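Local coordinates for protein subtilisin-like serine protease (Fervidobacterium pennivorans, PDB 1R6V) that degrades keratin into peptides as a subtilisin-like serine protease, allowing the bacterium to grow on native feathers, at residues L6-Q15 / V577-R587. The protein carries 1 engineered substitution. Residues are numbered along the deposited sequence; the frame is centred on the assembly and turned at random.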
ATOM      1  N   LEU A   6     -26.177 -33.407   5.186  1.00 38.80           N
ATOM      2  CA  LEU A   6     -26.332 -32.311   6.136  1.00 36.38           C
ATOM      3  C   LEU A   6     -26.687 -32.792   7.546  1.00 35.48           C
ATOM      4  O   LEU A   6     -26.232 -32.222   8.538  1.00 33.88           O
ATOM      5  CB  LEU A   6     -27.404 -31.342   5.616  1.00 36.24           C
ATOM      6  CG  LEU A   6     -27.408 -29.890   6.095  1.00 35.90           C
ATOM      7  CD1 LEU A   6     -28.439 -29.093   5.297  1.00 35.17           C
ATOM      8  CD2 LEU A   6     -27.723 -29.833   7.571  1.00 36.60           C
ATOM      9  N   ALA A   7     -27.492 -33.848   7.627  1.00 35.03           N
ATOM     10  CA  ALA A   7     -27.914 -34.401   8.912  1.00 34.88           C
ATOM     11  C   ALA A   7     -26.772 -35.084   9.661  1.00 34.87           C
ATOM     12  O   ALA A   7     -26.795 -35.181  10.888  1.00 34.23           O
ATOM     13  CB  ALA A   7     -29.058 -35.390   8.696  1.00 35.22           C
ATOM     14  N   SER A   8     -25.770 -35.542   8.922  1.00 34.95           N
ATOM     15  CA  SER A   8     -24.639 -36.235   9.526  1.00 35.58           C
ATOM     16  C   SER A   8     -23.511 -35.309   9.977  1.00 35.39           C
ATOM     17  O   SER A   8     -22.581 -35.744  10.657  1.00 36.46           O
ATOM     18  CB  SER A   8     -24.087 -37.270   8.547  1.00 36.94           C
ATOM     19  OG  SER A   8     -23.633 -36.639   7.363  1.00 40.96           O
ATOM     20  N   LEU A   9     -23.591 -34.038   9.603  1.00 33.17           N
ATOM     21  CA  LEU A   9     -22.567 -33.076   9.982  1.00 31.69           C
ATOM     22  C   LEU A   9     -22.566 -32.802  11.479  1.00 31.25           C
ATOM     23  O   LEU A   9     -23.620 -32.682  12.102  1.00 30.59           O
ATOM     24  CB  LEU A   9     -22.764 -31.754   9.238  1.00 29.80           C
ATOM     25  CG  LEU A   9     -22.465 -31.748   7.740  1.00 29.57           C
ATOM     26  CD1 LEU A   9     -22.749 -30.358   7.193  1.00 27.88           C
ATOM     27  CD2 LEU A   9     -21.020 -32.141   7.477  1.00 27.75           C
ATOM     28  N   PRO A  10     -21.371 -32.703  12.077  1.00 32.00           N
ATOM     29  CA  PRO A  10     -21.218 -32.438  13.509  1.00 32.68           C
ATOM     30  C   PRO A  10     -21.363 -30.954  13.833  1.00 33.34           C
ATOM     31  O   PRO A  10     -21.338 -30.105  12.941  1.00 31.83           O
ATOM     32  CB  PRO A  10     -19.808 -32.938  13.793  1.00 33.64           C
ATOM     33  CG  PRO A  10     -19.086 -32.556  12.531  1.00 32.94           C
ATOM     34  CD  PRO A  10     -20.068 -33.020  11.464  1.00 32.79           C
ATOM     35  N   GLU A  11     -21.501 -30.654  15.118  1.00 34.34           N
ATOM     36  CA  GLU A  11     -21.637 -29.282  15.590  1.00 35.48           C
ATOM     37  C   GLU A  11     -20.241 -28.697  15.764  1.00 36.40           C
ATOM     38  O   GLU A  11     -19.365 -29.355  16.331  1.00 35.88           O
ATOM     39  CB  GLU A  11     -22.354 -29.279  16.935  1.00 38.29           C
ATOM     40  CG  GLU A  11     -23.585 -30.157  16.957  1.00 42.37           C
ATOM     41  CD  GLU A  11     -24.118 -30.383  18.355  1.00 43.53           C
ATOM     42  OE1 GLU A  11     -24.484 -29.386  19.017  1.00 45.35           O
ATOM     43  OE2 GLU A  11     -24.170 -31.560  18.786  1.00 45.08           O
ATOM     44  N   ILE A  12     -20.029 -27.474  15.275  1.00 35.01           N
ATOM     45  CA  ILE A  12     -18.726 -26.820  15.407  1.00 35.48           C
ATOM     46  C   ILE A  12     -18.849 -25.368  15.856  1.00 35.28           C
ATOM     47  O   ILE A  12     -19.919 -24.769  15.773  1.00 35.77           O
ATOM     48  CB  ILE A  12     -17.907 -26.873  14.083  1.00 34.95           C
ATOM     49  CG1 ILE A  12     -18.422 -25.836  13.079  1.00 35.70           C
ATOM     50  CG2 ILE A  12     -17.961 -28.272  13.503  1.00 34.49           C
ATOM     51  CD1 ILE A  12     -19.873 -25.979  12.713  1.00 36.87           C
ATOM     52  N   LYS A  13     -17.743 -24.810  16.345  1.00 35.78           N
ATOM     53  CA  LYS A  13     -17.714 -23.433  16.826  1.00 35.09           C
ATOM     54  C   LYS A  13     -17.417 -22.487  15.668  1.00 34.46           C
ATOM     55  O   LYS A  13     -16.942 -22.926  14.621  1.00 34.21           O
ATOM     56  CB  LYS A  13     -16.636 -23.297  17.907  1.00 36.19           C
ATOM     57  CG  LYS A  13     -16.794 -24.294  19.048  1.00 37.86           C
ATOM     58  CD  LYS A  13     -15.587 -24.291  19.983  1.00 39.86           C
ATOM     59  CE  LYS A  13     -15.694 -25.390  21.037  1.00 39.77           C
ATOM     60  NZ  LYS A  13     -14.467 -25.480  21.885  1.00 41.35           N
ATOM     61  N   SER A  14     -17.705 -21.199  15.853  1.00 34.46           N
ATOM     62  CA  SER A  14     -17.458 -20.198  14.816  1.00 35.29           C
ATOM     63  C   SER A  14     -16.075 -20.399  14.222  1.00 35.04           C
ATOM     64  O   SER A  14     -15.118 -20.704  14.936  1.00 35.62           O
ATOM     65  CB  SER A  14     -17.553 -18.780  15.384  1.00 36.63           C
ATOM     66  OG  SER A  14     -17.262 -17.816  14.376  1.00 37.95           O
ATOM     67  N   GLN A  15     -15.987 -20.220  12.908  1.00 34.38           N
ATOM     68  CA  GLN A  15     -14.747 -20.392  12.165  1.00 33.80           C
ATOM     69  C   GLN A  15     -14.121 -19.068  11.735  1.00 32.99           C
ATOM     70  O   GLN A  15     -13.202 -19.056  10.917  1.00 33.58           O
ATOM     71  CB  GLN A  15     -15.008 -21.241  10.918  1.00 33.56           C
ATOM     72  CG  GLN A  15     -15.422 -22.685  11.193  1.00 34.81           C
ATOM     73  CD  GLN A  15     -14.403 -23.429  12.036  1.00 35.42           C
ATOM     74  OE1 GLN A  15     -14.561 -23.566  13.248  1.00 37.13           O
ATOM     75  NE2 GLN A  15     -13.342 -23.900  11.396  1.00 36.00           N
ATOM     76  N   VAL A 577     -25.605 -23.749   8.722  1.00 19.50           N
ATOM     77  CA  VAL A 577     -24.415 -24.525   8.427  1.00 20.79           C
ATOM     78  C   VAL A 577     -23.209 -23.710   7.981  1.00 20.71           C
ATOM     79  O   VAL A 577     -23.335 -22.565   7.551  1.00 19.82           O
ATOM     80  CB  VAL A 577     -24.770 -25.599   7.348  1.00 21.94           C
ATOM     81  CG1 VAL A 577     -25.151 -24.928   6.042  1.00 21.25           C
ATOM     82  CG2 VAL A 577     -23.635 -26.565   7.145  1.00 23.58           C
ATOM     83  N   ASP A 578     -22.034 -24.314   8.119  1.00 21.82           N
ATOM     84  CA  ASP A 578     -20.795 -23.687   7.693  1.00 20.82           C
ATOM     85  C   ASP A 578     -20.866 -23.692   6.160  1.00 19.59           C
ATOM     86  O   ASP A 578     -21.296 -24.675   5.559  1.00 19.51           O
ATOM     87  CB  ASP A 578     -19.614 -24.522   8.193  1.00 22.42           C
ATOM     88  CG  ASP A 578     -18.303 -24.120   7.555  1.00 24.11           C
ATOM     89  OD1 ASP A 578     -17.745 -24.946   6.800  1.00 23.24           O
ATOM     90  OD2 ASP A 578     -17.843 -22.981   7.804  1.00 26.13           O
ATOM     91  N   PRO A 579     -20.469 -22.589   5.509  1.00 19.54           N
ATOM     92  CA  PRO A 579     -20.514 -22.515   4.045  1.00 19.43           C
ATOM     93  C   PRO A 579     -19.685 -23.562   3.321  1.00 19.26           C
ATOM     94  O   PRO A 579     -19.955 -23.880   2.166  1.00 17.16           O
ATOM     95  CB  PRO A 579     -20.054 -21.089   3.739  1.00 20.55           C
ATOM     96  CG  PRO A 579     -19.342 -20.652   4.983  1.00 25.89           C
ATOM     97  CD  PRO A 579     -20.109 -21.289   6.096  1.00 20.03           C
ATOM     98  N   LEU A 580     -18.678 -24.083   4.014  1.00 20.80           N
ATOM     99  CA  LEU A 580     -17.803 -25.115   3.464  1.00 23.23           C
ATOM    100  C   LEU A 580     -18.296 -26.489   3.887  1.00 23.81           C
ATOM    101  O   LEU A 580     -17.651 -27.502   3.608  1.00 23.26           O
ATOM    102  CB  LEU A 580     -16.367 -24.924   3.961  1.00 25.12           C
ATOM    103  CG  LEU A 580     -15.523 -23.825   3.322  1.00 28.12           C
ATOM    104  CD1 LEU A 580     -16.086 -22.455   3.628  1.00 29.45           C
ATOM    105  CD2 LEU A 580     -14.098 -23.941   3.866  1.00 29.63           C
ATOM    106  N   LEU A 581     -19.437 -26.515   4.569  1.00 23.47           N
ATOM    107  CA  LEU A 581     -20.048 -27.756   5.041  1.00 25.32           C
ATOM    108  C   LEU A 581     -19.141 -28.563   5.965  1.00 26.64           C
ATOM    109  O   LEU A 581     -19.179 -29.793   5.955  1.00 27.78           O
ATOM    110  CB  LEU A 581     -20.474 -28.626   3.853  1.00 25.14           C
ATOM    111  CG  LEU A 581     -21.406 -27.934   2.859  1.00 24.81           C
ATOM    112  CD1 LEU A 581     -21.779 -28.881   1.730  1.00 26.32           C
ATOM    113  CD2 LEU A 581     -22.651 -27.454   3.594  1.00 23.82           C
ATOM    114  N   ARG A 582     -18.339 -27.867   6.768  1.00 26.48           N
ATOM    115  CA  ARG A 582     -17.435 -28.522   7.714  1.00 27.25           C
ATOM    116  C   ARG A 582     -18.234 -29.011   8.925  1.00 27.52           C
ATOM    117  O   ARG A 582     -17.826 -29.937   9.634  1.00 28.32           O
ATOM    118  CB  ARG A 582     -16.339 -27.544   8.170  1.00 28.24           C
ATOM    119  CG  ARG A 582     -15.312 -27.184   7.088  1.00 29.44           C
ATOM    120  CD  ARG A 582     -14.372 -26.072   7.540  1.00 29.59           C
ATOM    121  NE  ARG A 582     -15.056 -24.787   7.648  1.00 30.88           N
ATOM    122  CZ  ARG A 582     -14.457 -23.634   7.928  1.00 31.60           C
ATOM    123  NH1 ARG A 582     -13.146 -23.594   8.137  1.00 31.80           N
ATOM    124  NH2 ARG A 582     -15.170 -22.513   7.980  1.00 31.42           N
ATOM    125  N   GLY A 583     -19.385 -28.391   9.149  1.00 25.08           N
ATOM    126  CA  GLY A 583     -20.229 -28.767  10.268  1.00 25.23           C
ATOM    127  C   GLY A 583     -21.419 -27.838  10.320  1.00 25.34           C
ATOM    128  O   GLY A 583     -21.596 -27.016   9.419  1.00 23.95           O
ATOM    129  N   VAL A 584     -22.233 -27.964  11.362  1.00 25.57           N
ATOM    130  CA  VAL A 584     -23.413 -27.118  11.518  1.00 26.20           C
ATOM    131  C   VAL A 584     -23.357 -26.347  12.827  1.00 27.18           C
ATOM    132  O   VAL A 584     -22.705 -26.772  13.784  1.00 26.63           O
ATOM    133  CB  VAL A 584     -24.717 -27.961  11.489  1.00 27.07           C
ATOM    134  CG1 VAL A 584     -24.823 -28.713  10.166  1.00 25.60           C
ATOM    135  CG2 VAL A 584     -24.742 -28.936  12.658  1.00 27.58           C
ATOM    136  N   TYR A 585     -24.030 -25.201  12.861  1.00 26.49           N
ATOM    137  CA  TYR A 585     -24.067 -24.370  14.057  1.00 29.17           C
ATOM    138  C   TYR A 585     -25.360 -24.585  14.843  1.00 29.66           C
ATOM    139  O   TYR A 585     -25.539 -24.036  15.933  1.00 30.91           O
ATOM    140  CB  TYR A 585     -23.929 -22.890  13.684  1.00 29.65           C
ATOM    141  CG  TYR A 585     -22.577 -22.537  13.107  1.00 31.45           C
ATOM    142  CD1 TYR A 585     -22.427 -22.251  11.749  1.00 31.71           C
ATOM    143  CD2 TYR A 585     -21.442 -22.505  13.920  1.00 32.59           C
ATOM    144  CE1 TYR A 585     -21.176 -21.942  11.210  1.00 31.57           C
ATOM    145  CE2 TYR A 585     -20.184 -22.199  13.394  1.00 32.97           C
ATOM    146  CZ  TYR A 585     -20.058 -21.917  12.043  1.00 32.64           C
ATOM    147  OH  TYR A 585     -18.823 -21.599  11.523  1.00 30.80           O
ATOM    148  N   GLY A 586     -26.268 -25.374  14.279  1.00 29.35           N
ATOM    149  CA  GLY A 586     -27.521 -25.641  14.963  1.00 29.03           C
ATOM    150  C   GLY A 586     -28.644 -26.076  14.043  1.00 29.50           C
ATOM    151  O   GLY A 586     -28.684 -25.699  12.871  1.00 27.85           O
ATOM    152  N   ARG A 587     -29.553 -26.883  14.582  1.00 29.15           N
ATOM    153  CA  ARG A 587     -30.700 -27.375  13.832  1.00 29.96           C
ATOM    154  C   ARG A 587     -31.958 -27.118  14.652  1.00 28.99           C
ATOM    155  O   ARG A 587     -31.934 -27.231  15.877  1.00 29.51           O
ATOM    156  CB  ARG A 587     -30.571 -28.875  13.561  1.00 30.73           C
ATOM    157  CG  ARG A 587     -29.341 -29.283  12.774  1.00 31.61           C
ATOM    158  CD  ARG A 587     -29.499 -30.713  12.261  1.00 32.07           C
ATOM    159  NE  ARG A 587     -28.338 -31.179  11.511  1.00 32.90           N
ATOM    160  CZ  ARG A 587     -27.182 -31.537  12.062  1.00 31.69           C
ATOM    161  NH1 ARG A 587     -27.028 -31.481  13.381  1.00 31.40           N
ATOM    162  NH2 ARG A 587     -26.185 -31.960  11.293  1.00 32.77           N
TER
HETATM  163  O   HOH W   1     -19.155 -18.557  12.589  1.00 45.74           O
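Val584 pairs with Glu11 in a single bridge of parallel pattern, its N donating a hydrogen bond to Pro10 O (2.8 Å) and its O accepting one from Ile12 N (3.1 Å). Gly583 lies against Pro10 O and Ile12 CG2, where a side chain would collide with both. At one end of the bridge, Arg587 reaches into the turn of residues 6-9: its NH2 donates to Leu6 O and to Leu9 O, at 2.8 Å each, with both oxygens in the guanidinium plane, so that one nitrogen ties the turn together. Val584 CG2 sits over a face of the same guanidinium. Leu9 turns inward, CB on Val584 CG1; with CG anti to the carbonyl carbon (chi1 -71°), CD1 reaches Val577 CG2 and CD2 comes to Leu581 O. The contact lays the N-terminal segment, probably part of the propeptide, along the second beta-sandwich domain, beside the edge of strand 584-589, where Tyr585 and Gly586 form a classic beta bulge opposite Val576. Ile12 CD1 lies over a face of the Tyr585 ring in a CH-pi contact, 4.0 Å from its centroid, while Lys13 O approaches the ring edge. A water held by Ser14 OG also bonds weakly to Tyr585 OH. Further along, Gln15 CG rests 3.2 Å above one face of the Arg582 guanidinium, with Leu580 CD2 on the opposite face. Arg582 grips Asp578 side-on in a salt bridge, NE to OD1 and Arg582 NH2 to Asp578 OD2 at 2.7 Å. A leucine in place of Arg582 would probably leave the buried Asp578 carboxylate without its countercharge and Gln15 without the flat surface it lies on.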